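Local coordinates for UPF0130 protein PH1069 (Pyrococcus horikoshii, PDB 2IT2) that probably methylates the N-4 position of wybutosine-86, a wyosine derivative in tRNA(Phe), using S-adenosyl-L-methionine as methyl donor, at residues 48-53 with 108-113; 120-125 with 143-148; 126-131 with 189-194; 149-154 with 182-187. All coordinates share one frame; numbering follows the deposited sequence.

The four contacts join strands of the antiparallel sheet to each other and to two helices, and those helices to one another. Contact 1 pairs two strands, and contact 2 lays helix 115-127 on the next strand; their centres are about 9 Å apart, with Leu-121 packing on Tyr-48 and Val-110 of contact 1. Contact 3, its centre about 10 Å from that of contact 2, joins the end of the same helix to helix 167-194. Contact 4 uses an earlier part of helix 167-194, its centre about 12 Å from that of contact 3, and its Lys-187 NZ reaches Gly-129 O at 2.9 Å. Contacts 1 and 4, with centres about 20 Å apart, do not touch. Contacts 2 and 4 also meet the second subunit.

Contact 1: 48-53 with 108-113; sequences YFTTSS and LHVGAK
The ring of Phe-49 lies over Gly-111, whose CA sits 3.8 Å from the ring centroid and 15° off its normal, a CH-pi contact displaced somewhat toward the rim. Chi1 of 61° puts CG between the backbone N and the carbonyl carbon; the end of the side chain comes nearer to the other strand than its CB direction suggests. A CB on Gly-111 would run into Phe-49 CZ, so the bare backbone is what admits the ring. An alanine in place of Phe-49 would probably leave Gly-111 CA without its aromatic cover and open a gap beneath helix 11-27, where the ring also packs on Ala-14 and Ala-18. The same two residues form the antiparallel hydrogen-bonded pair of strands 48-63 and 98-112: Gly-111 N gives to Phe-49 O at 2.8 Å, and Phe-49 N to Gly-111 O at 3.2 Å. Further along, Thr-51 N donates to His-109 O, 3.0 Å away. Where the first strand turns its corner, Ser-53 OG takes over from the backbone, accepting from His-109 N at 3.2 Å and donating to Thr-51 O at 2.9 Å. One bond crosses to the other strand and one returns to its own, gripping the hydroxyl twice. The sheet's other face carries Tyr-48, Thr-50, Val-110 and Ala-112. There Tyr-48 CB meets Val-110 CG1 at 3.9 Å, and its ring atom CE1 lies 4.1 Å from Ala-112 CB. Tyr-48 OH is fixed by a hydrogen bond to Asp-117 O and Thr-50 OG1 by one to Asn-43, while His-109 NE2 bonds Glu-146 on the adjoining strand.

Contact 2: 120-125 with 143-148; sequences KLVNLA and LIVEIR
Leu-121 and Val-145 meet at an oblique angle, branch against branch: Leu-121 CD2 rests 3.9 Å from Val-145 CG1, and its CG is only slightly farther from the same methyl. Val-122 comes to that methyl as well, with its own CG2 at 3.8 Å, so that Val-145 CG1 touches two successive residues of the helix. Chi1 of 164° sets this methyl anti to the backbone N of Val-145, on a side chain whose CB already points at the helix. The helix and strand segments run in the same direction, only 2° from parallel, with their axes 9.0 Å apart. This is a helix layered on an antiparallel sheet, as in alpha+beta folds: helix 115-127 lies along strand 143-148 and covers one face of the sheet. Four residues on from Leu-121, Ala-125 presents its CB to the flank of Ile-147, where CG1 and CG2 are both 4.0 Å away and CD1 is hardly farther. Ile-147 CD1 also approaches Leu-121 CD1, at 4.2 Å, which links the two clusters. All five side chains are buried, and the touching atoms are entirely aliphatic. Beyond them, Val-110 on the adjacent strand packs on Leu-121, and Phe-130 on Ile-147. On the sheet's other face Glu-146 packs on Tyr-132 of the second subunit, and Arg-148 makes a cation-pi contact with the ring of that tyrosine.

Contact 3: 126-131 with 189-194; sequences VSCGFK and KRLESK
Chi1 of -69° places Cys-128 SG anti to its carbonyl carbon, and from there the sulphur reaches helix 167-194, 3.8 Å from Leu-191 CA. On Leu-191, CG stands anti to the backbone N (chi1 179°), and the branch beyond it divides between two partners: CD1 lies 4.0 Å from Cys-128 SG, and CD2 lies 4.0 Å from Phe-130 CE2. The Phe-130 and Leu-191 side chains cross at about a right angle. Lys-194 adds its CB to the sulphur's surroundings at 4.2 Å. The segment 126-131 carries the end of helix 115-127, closed by a Schellman motif in which Gly-129 takes a positive phi of 108°, a conformation that calls for glycine. Gly-129 N bonds back to Val-126 O, and Phe-130 N probably to Ala-125 O. Arg-190, bent at chi3, lays its guanidinium over this helix end: Cys-128 O stands 3.2 Å above the centre of the plane, facing the flat of the cation, while Ser-127 O is near the plane at the edge, 3.3 Å from NH2. Such a position over the carbonyl end of a helix would be electrostatically favourable for a positive charge. Phe-130 also packs on Lys-187 and Leu-188 of the long helix.

Contact 4: 149-154 with 182-187; sequences STERMD and RRFKEK
The connection between strands 143-148 and 153-159 is joined to helix 167-194 by a salt-bridge network centred on Glu-151. Its carboxylate divides between two cations on successive turns of the helix: OE2 lies 3.2 Å from Arg-183 NH2, and OE1 lies 3.3 Å from Lys-187 NZ, the latter also a weak hydrogen bond. Glu-151 CG rests 3.5 Å above the guanidinium plane of Arg-183, toward the rim; beyond it chi2 (47°) bends the chain and sets CD. The carboxylate and guanidinium planes are 34° apart, so the two charged groups do not meet flat in a common plane. Lys-187 reaches in as an extended chain, and its NZ is also 3.1 Å from Ser-149 OG. That ammonium has a further hydrogen-bond partner in Gly-129 O, at the end of helix 115-127. Beside the charged groups, Phe-184 turns its ring edge to the backbone of Glu-151, with CZ 3.4 Å from Glu-151 O and CE1 3.5 Å from Glu-151 CB. An alanine in place of Glu-151 would probably leave Arg-183 and Lys-187 without their shared counter-charge and let the arginine tip turn more freely. In the same segment, Thr-150 O accepts a hydrogen bond from Arg-152 of the second subunit. Arg-183 and Lys-187, four residues apart, lie on one side of the helix, where a single acid can bridge adjacent turns in a salt-bridge network.

Contact 1: 48-53 with 108-113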
loop_
_atom_site.group_PDB
_atom_site.type_symbol
_atom_site.label_atom_id
_atom_site.label_comp_id
_atom_site.label_asym_id
_atom_site.label_seq_id
_atom_site.Cartn_x
_atom_site.Cartn_y
_atom_site.Cartn_z
ATOM N N TYR B 48 -19.670 -4.443 13.149
ATOM C CA TYR B 48 -18.499 -4.900 12.391
ATOM C C TYR B 48 -18.332 -6.415 12.464
ATOM O O TYR B 48 -18.903 -7.067 13.322
ATOM C CB TYR B 48 -17.221 -4.290 12.975
ATOM C CG TYR B 48 -17.225 -2.785 13.065
ATOM C CD1 TYR B 48 -17.017 -2.002 11.935
ATOM C CD2 TYR B 48 -17.458 -2.143 14.284
ATOM C CE1 TYR B 48 -17.043 -0.622 11.999
ATOM C CE2 TYR B 48 -17.486 -0.752 14.365
ATOM C CZ TYR B 48 -17.286 0.006 13.210
ATOM O OH TYR B 48 -17.423 1.378 13.231
ATOM N N PHE B 49 -17.543 -6.957 11.538
ATOM C CA PHE B 49 -17.189 -8.383 11.523
ATOM C C PHE B 49 -15.861 -8.486 10.786
ATOM O O PHE B 49 -15.502 -7.589 10.028
ATOM C CB PHE B 49 -18.263 -9.279 10.864
ATOM C CG PHE B 49 -18.546 -8.969 9.417
ATOM C CD1 PHE B 49 -17.727 -9.472 8.404
ATOM C CD2 PHE B 49 -19.666 -8.209 9.051
ATOM C CE1 PHE B 49 -18.012 -9.223 7.056
ATOM C CE2 PHE B 49 -19.957 -7.955 7.701
ATOM C CZ PHE B 49 -19.130 -8.464 6.701
ATOM N N THR B 50 -15.113 -9.558 11.017
ATOM C CA THR B 50 -13.826 -9.701 10.344
ATOM C C THR B 50 -13.831 -10.784 9.282
ATOM O O THR B 50 -14.579 -11.762 9.368
ATOM C CB THR B 50 -12.681 -10.011 11.338
ATOM O OG1 THR B 50 -12.906 -11.285 11.953
ATOM C CG2 THR B 50 -12.587 -8.936 12.417
ATOM N N THR B 51 -13.012 -10.580 8.258
ATOM C CA THR B 51 -12.870 -11.555 7.186
ATOM C C THR B 51 -11.365 -11.843 7.153
ATOM O O THR B 51 -10.638 -11.343 7.999
ATOM C CB THR B 51 -13.388 -10.993 5.824
ATOM O OG1 THR B 51 -12.623 -9.846 5.451
ATOM C CG2 THR B 51 -14.866 -10.591 5.933
ATOM N N SER B 52 -10.894 -12.648 6.210
ATOM C CA SER B 52 -9.464 -12.987 6.152
ATOM C C SER B 52 -8.483 -11.867 6.549
ATOM O O SER B 52 -8.511 -10.790 5.962
ATOM C CB SER B 52 -9.119 -13.490 4.748
ATOM O OG SER B 52 -9.502 -12.551 3.762
ATOM N N SER B 53 -7.608 -12.137 7.528
ATOM C CA SER B 53 -6.613 -11.163 8.011
ATOM C C SER B 53 -5.259 -11.818 8.377
ATOM O O SER B 53 -5.150 -13.043 8.397
ATOM C CB SER B 53 -7.166 -10.419 9.232
ATOM O OG SER B 53 -8.420 -9.813 8.941
ATOM N N LEU B 108 -5.814 -6.260 7.948
ATOM C CA LEU B 108 -7.074 -6.715 8.521
ATOM C C LEU B 108 -8.198 -6.261 7.588
ATOM O O LEU B 108 -8.178 -5.134 7.069
ATOM C CB LEU B 108 -7.281 -6.116 9.928
ATOM C CG LEU B 108 -6.131 -6.154 10.952
ATOM C CD1 LEU B 108 -6.528 -5.377 12.197
ATOM C CD2 LEU B 108 -5.774 -7.598 11.309
ATOM N N HIS B 109 -9.148 -7.151 7.333
ATOM C CA HIS B 109 -10.291 -6.814 6.499
ATOM C C HIS B 109 -11.493 -6.861 7.425
ATOM O O HIS B 109 -11.727 -7.869 8.103
ATOM C CB HIS B 109 -10.420 -7.802 5.340
ATOM C CG HIS B 109 -9.422 -7.567 4.251
ATOM N ND1 HIS B 109 -9.270 -8.425 3.177
ATOM C CD2 HIS B 109 -8.548 -6.557 4.049
ATOM C CE1 HIS B 109 -8.347 -7.945 2.366
ATOM N NE2 HIS B 109 -7.890 -6.814 2.867
ATOM N N VAL B 110 -12.229 -5.750 7.475
ATOM C CA VAL B 110 -13.382 -5.647 8.362
ATOM C C VAL B 110 -14.667 -5.174 7.664
ATOM O O VAL B 110 -14.679 -4.149 6.986
ATOM C CB VAL B 110 -13.075 -4.682 9.539
ATOM C CG1 VAL B 110 -14.229 -4.679 10.510
ATOM C CG2 VAL B 110 -11.795 -5.090 10.281
ATOM N N GLY B 111 -15.752 -5.925 7.830
ATOM C CA GLY B 111 -17.007 -5.514 7.221
ATOM C C GLY B 111 -17.695 -4.527 8.156
ATOM O O GLY B 111 -17.564 -4.643 9.365
ATOM N N ALA B 112 -18.406 -3.550 7.594
ATOM C CA ALA B 112 -19.107 -2.540 8.397
ATOM C C ALA B 112 -20.574 -2.450 8.003
ATOM O O ALA B 112 -20.924 -2.612 6.836
ATOM C CB ALA B 112 -18.435 -1.166 8.230
ATOM N N LYS B 113 -21.431 -2.172 8.980
ATOM C CA LYS B 113 -22.857 -2.085 8.702
ATOM C C LYS B 113 -23.306 -0.853 7.895
ATOM O O LYS B 113 -24.247 -0.943 7.098
ATOM C CB LYS B 113 -23.635 -2.161 10.014
ATOM C CG LYS B 113 -25.135 -2.184 9.825
ATOM C CD LYS B 113 -25.834 -2.385 11.147
ATOM C CE LYS B 113 -27.338 -2.468 10.953
ATOM N NZ LYS B 113 -28.049 -2.737 12.234
#

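Contact 2: 120-125 with 143-148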
loop_
_atom_site.group_PDB
_atom_site.type_symbol
_atom_site.label_atom_id
_atom_site.label_comp_id
_atom_site.label_asym_id
_atom_site.label_seq_id
_atom_site.Cartn_x
_atom_site.Cartn_y
_atom_site.Cartn_z
ATOM N N LYS B 120 -15.734 5.717 10.713
ATOM C CA LYS B 120 -15.323 5.810 12.104
ATOM C C LYS B 120 -14.162 4.857 12.371
ATOM O O LYS B 120 -13.215 5.216 13.057
ATOM C CB LYS B 120 -16.473 5.450 13.033
ATOM C CG LYS B 120 -17.516 6.526 13.152
ATOM C CD LYS B 120 -18.662 6.051 14.024
ATOM C CE LYS B 120 -18.192 5.615 15.414
ATOM N NZ LYS B 120 -17.486 6.700 16.151
ATOM N N LEU B 121 -14.243 3.642 11.830
ATOM C CA LEU B 121 -13.190 2.646 12.034
ATOM C C LEU B 121 -11.896 3.041 11.333
ATOM O O LEU B 121 -10.813 2.862 11.878
ATOM C CB LEU B 121 -13.655 1.270 11.531
ATOM C CG LEU B 121 -12.611 0.132 11.485
ATOM C CD1 LEU B 121 -12.038 -0.114 12.873
ATOM C CD2 LEU B 121 -13.248 -1.155 10.959
ATOM N N VAL B 122 -12.014 3.569 10.119
ATOM C CA VAL B 122 -10.828 3.973 9.380
ATOM C C VAL B 122 -10.085 5.041 10.162
ATOM O O VAL B 122 -8.867 4.980 10.333
ATOM C CB VAL B 122 -11.193 4.516 7.994
ATOM C CG1 VAL B 122 -9.994 5.244 7.389
ATOM C CG2 VAL B 122 -11.626 3.369 7.101
ATOM N N ASN B 123 -10.828 6.024 10.651
ATOM C CA ASN B 123 -10.203 7.092 11.407
ATOM C C ASN B 123 -9.517 6.596 12.682
ATOM O O ASN B 123 -8.453 7.101 13.046
ATOM C CB ASN B 123 -11.240 8.150 11.750
ATOM C CG ASN B 123 -11.725 8.912 10.530
ATOM O OD1 ASN B 123 -12.762 9.573 10.585
ATOM N ND2 ASN B 123 -10.978 8.838 9.428
ATOM N N LEU B 124 -10.135 5.627 13.360
ATOM C CA LEU B 124 -9.575 5.054 14.586
ATOM C C LEU B 124 -8.305 4.279 14.253
ATOM O O LEU B 124 -7.303 4.393 14.957
ATOM C CB LEU B 124 -10.584 4.114 15.271
ATOM C CG LEU B 124 -10.038 3.321 16.468
ATOM C CD1 LEU B 124 -9.659 4.282 17.586
ATOM C CD2 LEU B 124 -11.075 2.326 16.964
ATOM N N ALA B 125 -8.343 3.495 13.180
ATOM C CA ALA B 125 -7.179 2.709 12.796
ATOM C C ALA B 125 -6.002 3.625 12.473
ATOM O O ALA B 125 -4.885 3.395 12.939
ATOM C CB ALA B 125 -7.522 1.826 11.607
ATOM N N LEU B 143 -19.448 -3.993 2.824
ATOM C CA LEU B 143 -18.528 -2.867 2.695
ATOM C C LEU B 143 -17.309 -3.296 3.506
ATOM O O LEU B 143 -17.421 -3.531 4.709
ATOM C CB LEU B 143 -19.123 -1.596 3.308
ATOM C CG LEU B 143 -18.273 -0.316 3.214
ATOM C CD1 LEU B 143 -19.174 0.863 3.520
ATOM C CD2 LEU B 143 -17.096 -0.323 4.168
ATOM N N ILE B 144 -16.152 -3.387 2.856
ATOM C CA ILE B 144 -14.934 -3.810 3.547
ATOM C C ILE B 144 -13.983 -2.656 3.781
ATOM O O ILE B 144 -13.705 -1.859 2.879
ATOM C CB ILE B 144 -14.164 -4.916 2.742
ATOM C CG1 ILE B 144 -15.033 -6.172 2.584
ATOM C CG2 ILE B 144 -12.835 -5.267 3.433
ATOM C CD1 ILE B 144 -15.438 -6.825 3.877
ATOM N N VAL B 145 -13.530 -2.571 5.026
ATOM C CA VAL B 145 -12.543 -1.600 5.461
ATOM C C VAL B 145 -11.237 -2.403 5.546
ATOM O O VAL B 145 -11.229 -3.537 6.040
ATOM C CB VAL B 145 -12.865 -1.063 6.866
ATOM C CG1 VAL B 145 -11.645 -0.383 7.452
ATOM C CG2 VAL B 145 -14.028 -0.084 6.786
ATOM N N GLU B 146 -10.149 -1.841 5.030
ATOM C CA GLU B 146 -8.836 -2.500 5.095
ATOM C C GLU B 146 -7.975 -1.670 6.028
ATOM O O GLU B 146 -7.933 -0.444 5.908
ATOM C CB GLU B 146 -8.171 -2.556 3.715
ATOM C CG GLU B 146 -6.809 -3.237 3.689
ATOM C CD GLU B 146 -6.318 -3.435 2.274
ATOM O OE1 GLU B 146 -5.982 -2.428 1.616
ATOM O OE2 GLU B 146 -6.281 -4.595 1.811
ATOM N N ILE B 147 -7.308 -2.341 6.967
ATOM C CA ILE B 147 -6.420 -1.703 7.943
ATOM C C ILE B 147 -5.006 -2.191 7.625
ATOM O O ILE B 147 -4.754 -3.398 7.569
ATOM C CB ILE B 147 -6.823 -2.108 9.377
ATOM C CG1 ILE B 147 -8.243 -1.608 9.663
ATOM C CG2 ILE B 147 -5.818 -1.570 10.396
ATOM C CD1 ILE B 147 -8.785 -2.037 11.008
ATOM N N ARG B 148 -4.088 -1.256 7.410
ATOM C CA ARG B 148 -2.722 -1.608 7.039
ATOM C C ARG B 148 -1.765 -0.488 7.424
ATOM O O ARG B 148 -2.157 0.680 7.456
ATOM C CB ARG B 148 -2.687 -1.852 5.527
ATOM C CG ARG B 148 -1.400 -2.426 4.977
ATOM C CD ARG B 148 -1.598 -2.863 3.529
ATOM N NE ARG B 148 -1.841 -1.736 2.635
ATOM C CZ ARG B 148 -0.898 -0.930 2.154
ATOM N NH1 ARG B 148 0.379 -1.110 2.470
ATOM N NH2 ARG B 148 -1.241 0.070 1.353
#

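Contact 3: 126-131 with 189-194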
loop_
_atom_site.group_PDB
_atom_site.type_symbol
_atom_site.label_atom_id
_atom_site.label_comp_id
_atom_site.label_asym_id
_atom_site.label_seq_id
_atom_site.Cartn_x
_atom_site.Cartn_y
_atom_site.Cartn_z
ATOM N N VAL B 126 -6.256 4.673 11.694
ATOM C CA VAL B 126 -5.193 5.609 11.347
ATOM C C VAL B 126 -4.560 6.200 12.606
ATOM O O VAL B 126 -3.345 6.386 12.674
ATOM C CB VAL B 126 -5.725 6.753 10.465
ATOM C CG1 VAL B 126 -4.660 7.835 10.306
ATOM C CG2 VAL B 126 -6.128 6.209 9.104
ATOM N N SER B 127 -5.393 6.495 13.601
ATOM C CA SER B 127 -4.915 7.064 14.857
ATOM C C SER B 127 -4.042 6.084 15.638
ATOM O O SER B 127 -3.244 6.497 16.480
ATOM C CB SER B 127 -6.094 7.490 15.735
ATOM O OG SER B 127 -6.660 6.384 16.416
ATOM N N CYS B 128 -4.202 4.790 15.373
ATOM C CA CYS B 128 -3.416 3.768 16.064
ATOM C C CYS B 128 -2.125 3.410 15.341
ATOM O O CYS B 128 -1.382 2.531 15.782
ATOM C CB CYS B 128 -4.255 2.504 16.280
ATOM S SG CYS B 128 -5.594 2.743 17.469
ATOM N N GLY B 129 -1.861 4.089 14.231
ATOM C CA GLY B 129 -0.639 3.825 13.493
ATOM C C GLY B 129 -0.797 3.086 12.181
ATOM O O GLY B 129 0.196 2.699 11.572
ATOM N N PHE B 130 -2.031 2.891 11.729
ATOM C CA PHE B 130 -2.254 2.189 10.469
ATOM C C PHE B 130 -2.687 3.235 9.442
ATOM O O PHE B 130 -3.859 3.367 9.101
ATOM C CB PHE B 130 -3.314 1.088 10.659
ATOM C CG PHE B 130 -2.880 -0.032 11.591
ATOM C CD1 PHE B 130 -2.101 -1.089 11.122
ATOM C CD2 PHE B 130 -3.266 -0.034 12.925
ATOM C CE1 PHE B 130 -1.715 -2.138 11.982
ATOM C CE2 PHE B 130 -2.890 -1.068 13.785
ATOM C CZ PHE B 130 -2.115 -2.124 13.314
ATOM N N LYS B 131 -1.710 3.982 8.943
ATOM C CA LYS B 131 -1.985 5.053 7.999
ATOM C C LYS B 131 -2.608 4.625 6.682
ATOM O O LYS B 131 -3.331 5.404 6.049
ATOM C CB LYS B 131 -0.705 5.851 7.745
ATOM C CG LYS B 131 -0.346 6.779 8.888
ATOM C CD LYS B 131 -1.395 7.875 9.025
ATOM C CE LYS B 131 -1.057 8.861 10.136
ATOM N NZ LYS B 131 -2.070 9.957 10.246
ATOM N N LYS B 189 -1.736 -4.237 19.217
ATOM C CA LYS B 189 -2.185 -4.217 20.604
ATOM C C LYS B 189 -2.845 -2.873 20.914
ATOM O O LYS B 189 -3.846 -2.825 21.636
ATOM C CB LYS B 189 -1.015 -4.464 21.556
ATOM C CG LYS B 189 -0.490 -5.882 21.512
ATOM C CD LYS B 189 0.578 -6.091 22.560
ATOM C CE LYS B 189 1.041 -7.529 22.572
ATOM N NZ LYS B 189 1.711 -7.904 21.299
ATOM N N ARG B 190 -2.302 -1.786 20.371
ATOM C CA ARG B 190 -2.891 -0.462 20.596
ATOM C C ARG B 190 -4.318 -0.420 20.035
ATOM O O ARG B 190 -5.245 0.061 20.695
ATOM C CB ARG B 190 -2.043 0.626 19.936
ATOM C CG ARG B 190 -0.812 1.023 20.727
ATOM C CD ARG B 190 0.098 1.907 19.889
ATOM N NE ARG B 190 -0.579 3.078 19.333
ATOM C CZ ARG B 190 -0.032 3.886 18.427
ATOM N NH1 ARG B 190 1.190 3.643 17.978
ATOM N NH2 ARG B 190 -0.701 4.938 17.972
ATOM N N LEU B 191 -4.493 -0.914 18.814
ATOM C CA LEU B 191 -5.803 -0.946 18.175
ATOM C C LEU B 191 -6.806 -1.763 18.996
ATOM O O LEU B 191 -7.963 -1.354 19.173
ATOM C CB LEU B 191 -5.677 -1.547 16.766
ATOM C CG LEU B 191 -6.971 -1.678 15.944
ATOM C CD1 LEU B 191 -7.641 -0.310 15.802
ATOM C CD2 LEU B 191 -6.658 -2.268 14.573
ATOM N N GLU B 192 -6.362 -2.921 19.489
ATOM C CA GLU B 192 -7.221 -3.798 20.282
ATOM C C GLU B 192 -7.725 -3.074 21.514
ATOM O O GLU B 192 -8.886 -3.214 21.890
ATOM C CB GLU B 192 -6.468 -5.057 20.726
ATOM C CG GLU B 192 -7.349 -6.092 21.437
ATOM C CD GLU B 192 -6.566 -7.324 21.862
ATOM O OE1 GLU B 192 -5.782 -7.838 21.038
ATOM O OE2 GLU B 192 -6.732 -7.786 23.012
ATOM N N SER B 193 -6.849 -2.303 22.144
ATOM C CA SER B 193 -7.230 -1.564 23.340
ATOM C C SER B 193 -8.175 -0.386 23.065
ATOM O O SER B 193 -8.934 0.020 23.949
ATOM C CB SER B 193 -5.978 -1.045 24.054
ATOM O OG SER B 193 -5.409 0.055 23.358
ATOM N N LYS B 194 -8.142 0.163 21.851
ATOM C CA LYS B 194 -8.973 1.324 21.522
ATOM C C LYS B 194 -10.286 1.072 20.792
ATOM O O LYS B 194 -11.156 1.944 20.774
ATOM C CB LYS B 194 -8.151 2.337 20.717
ATOM C CG LYS B 194 -6.930 2.878 21.454
ATOM C CD LYS B 194 -7.331 3.499 22.787
ATOM C CE LYS B 194 -6.133 4.061 23.530
ATOM N NZ LYS B 194 -6.504 4.553 24.885
#

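Contact 4: 149-154 with 182-187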
loop_
_atom_site.group_PDB
_atom_site.type_symbol
_atom_site.label_atom_id
_atom_site.label_comp_id
_atom_site.label_asym_id
_atom_site.label_seq_id
_atom_site.Cartn_x
_atom_site.Cartn_y
_atom_site.Cartn_z
ATOM N N SER B 149 -0.513 -0.850 7.707
ATOM C CA SER B 149 0.524 0.106 8.095
ATOM C C SER B 149 1.450 0.381 6.909
ATOM O O SER B 149 1.435 -0.351 5.916
ATOM C CB SER B 149 1.331 -0.444 9.283
ATOM O OG SER B 149 2.057 0.585 9.944
ATOM N N THR B 150 2.262 1.429 7.027
ATOM C CA THR B 150 3.177 1.835 5.959
ATOM C C THR B 150 4.544 1.163 5.933
ATOM O O THR B 150 5.200 1.147 4.891
ATOM C CB THR B 150 3.435 3.343 6.008
ATOM O OG1 THR B 150 4.164 3.658 7.203
ATOM C CG2 THR B 150 2.117 4.102 5.987
ATOM N N GLU B 151 4.983 0.633 7.071
ATOM C CA GLU B 151 6.293 -0.012 7.167
ATOM C C GLU B 151 6.452 -1.235 6.279
ATOM O O GLU B 151 5.548 -2.062 6.169
ATOM C CB GLU B 151 6.583 -0.411 8.618
ATOM C CG GLU B 151 6.887 0.762 9.539
ATOM C CD GLU B 151 5.889 1.896 9.391
ATOM O OE1 GLU B 151 4.681 1.660 9.602
ATOM O OE2 GLU B 151 6.312 3.026 9.059
ATOM N N ARG B 152 7.612 -1.341 5.642
ATOM C CA ARG B 152 7.907 -2.483 4.786
ATOM C C ARG B 152 9.363 -2.436 4.350
ATOM O O ARG B 152 10.042 -1.420 4.517
ATOM C CB ARG B 152 7.013 -2.482 3.549
ATOM C CG ARG B 152 7.262 -1.315 2.613
ATOM C CD ARG B 152 6.347 -1.373 1.392
ATOM N NE ARG B 152 6.689 -2.476 0.498
ATOM C CZ ARG B 152 5.926 -2.886 -0.513
ATOM N NH1 ARG B 152 4.772 -2.284 -0.761
ATOM N NH2 ARG B 152 6.322 -3.889 -1.286
HETATM N N MSE B 153 9.833 -3.552 3.803
HETATM C CA MSE B 153 11.201 -3.650 3.314
HETATM C C MSE B 153 11.234 -4.660 2.180
HETATM O O MSE B 153 10.476 -5.639 2.165
HETATM C CB MSE B 153 12.167 -4.077 4.429
HETATM C CG MSE B 153 13.639 -4.130 3.982
HETATM SE SE MSE B 153 14.926 -3.930 5.437
HETATM C CE MSE B 153 13.894 -4.799 6.782
ATOM N N ASP B 154 12.118 -4.386 1.227
ATOM C CA ASP B 154 12.316 -5.207 0.046
ATOM C C ASP B 154 13.804 -5.154 -0.243
ATOM O O ASP B 154 14.288 -4.160 -0.794
ATOM C CB ASP B 154 11.583 -4.607 -1.156
ATOM C CG ASP B 154 10.127 -4.305 -0.871
ATOM O OD1 ASP B 154 9.324 -5.252 -0.823
ATOM O OD2 ASP B 154 9.779 -3.114 -0.697
ATOM N N ARG B 182 8.309 -5.520 15.453
ATOM C CA ARG B 182 7.974 -5.121 16.811
ATOM C C ARG B 182 6.948 -3.996 16.764
ATOM O O ARG B 182 6.000 -3.981 17.554
ATOM C CB ARG B 182 9.222 -4.659 17.562
ATOM C CG ARG B 182 8.977 -4.439 19.044
ATOM C CD ARG B 182 10.131 -3.697 19.699
ATOM N NE ARG B 182 11.361 -4.478 19.718
ATOM C CZ ARG B 182 12.396 -4.210 20.510
ATOM N NH1 ARG B 182 12.342 -3.182 21.347
ATOM N NH2 ARG B 182 13.483 -4.967 20.470
ATOM N N ARG B 183 7.127 -3.063 15.833
ATOM C CA ARG B 183 6.196 -1.943 15.676
ATOM C C ARG B 183 4.813 -2.436 15.249
ATOM O O ARG B 183 3.800 -1.942 15.737
ATOM C CB ARG B 183 6.730 -0.943 14.645
ATOM C CG ARG B 183 7.949 -0.176 15.109
ATOM C CD ARG B 183 8.480 0.727 14.005
ATOM N NE ARG B 183 7.485 1.700 13.559
ATOM C CZ ARG B 183 7.676 2.566 12.569
ATOM N NH1 ARG B 183 8.832 2.587 11.916
ATOM N NH2 ARG B 183 6.713 3.414 12.231
ATOM N N PHE B 184 4.767 -3.411 14.347
ATOM C CA PHE B 184 3.484 -3.953 13.907
ATOM C C PHE B 184 2.735 -4.543 15.095
ATOM O O PHE B 184 1.537 -4.301 15.276
ATOM C CB PHE B 184 3.684 -5.066 12.873
ATOM C CG PHE B 184 4.300 -4.610 11.581
ATOM C CD1 PHE B 184 4.026 -3.353 11.057
ATOM C CD2 PHE B 184 5.125 -5.469 10.857
ATOM C CE1 PHE B 184 4.554 -2.959 9.824
ATOM C CE2 PHE B 184 5.655 -5.082 9.626
ATOM C CZ PHE B 184 5.372 -3.829 9.114
ATOM N N LYS B 185 3.441 -5.324 15.909
ATOM C CA LYS B 185 2.819 -5.964 17.065
ATOM C C LYS B 185 2.316 -4.949 18.081
ATOM O O LYS B 185 1.276 -5.153 18.707
ATOM C CB LYS B 185 3.799 -6.914 17.751
ATOM C CG LYS B 185 4.391 -7.981 16.848
ATOM C CD LYS B 185 3.322 -8.776 16.125
ATOM C CE LYS B 185 3.932 -9.920 15.341
ATOM N NZ LYS B 185 2.905 -10.729 14.630
ATOM N N GLU B 186 3.068 -3.866 18.242
ATOM C CA GLU B 186 2.697 -2.804 19.174
ATOM C C GLU B 186 1.431 -2.111 18.696
ATOM O O GLU B 186 0.536 -1.834 19.492
ATOM C CB GLU B 186 3.807 -1.761 19.275
ATOM C CG GLU B 186 5.087 -2.245 19.899
ATOM C CD GLU B 186 6.256 -1.373 19.495
ATOM O OE1 GLU B 186 6.084 -0.138 19.450
ATOM O OE2 GLU B 186 7.349 -1.915 19.229
ATOM N N LYS B 187 1.370 -1.819 17.399
ATOM C CA LYS B 187 0.209 -1.159 16.811
ATOM C C LYS B 187 -1.045 -2.032 16.886
ATOM O O LYS B 187 -2.151 -1.524 17.084
ATOM C CB LYS B 187 0.505 -0.776 15.355
ATOM C CG LYS B 187 1.540 0.330 15.233
ATOM C CD LYS B 187 1.788 0.718 13.790
ATOM C CE LYS B 187 2.743 1.902 13.730
ATOM N NZ LYS B 187 2.990 2.299 12.324
#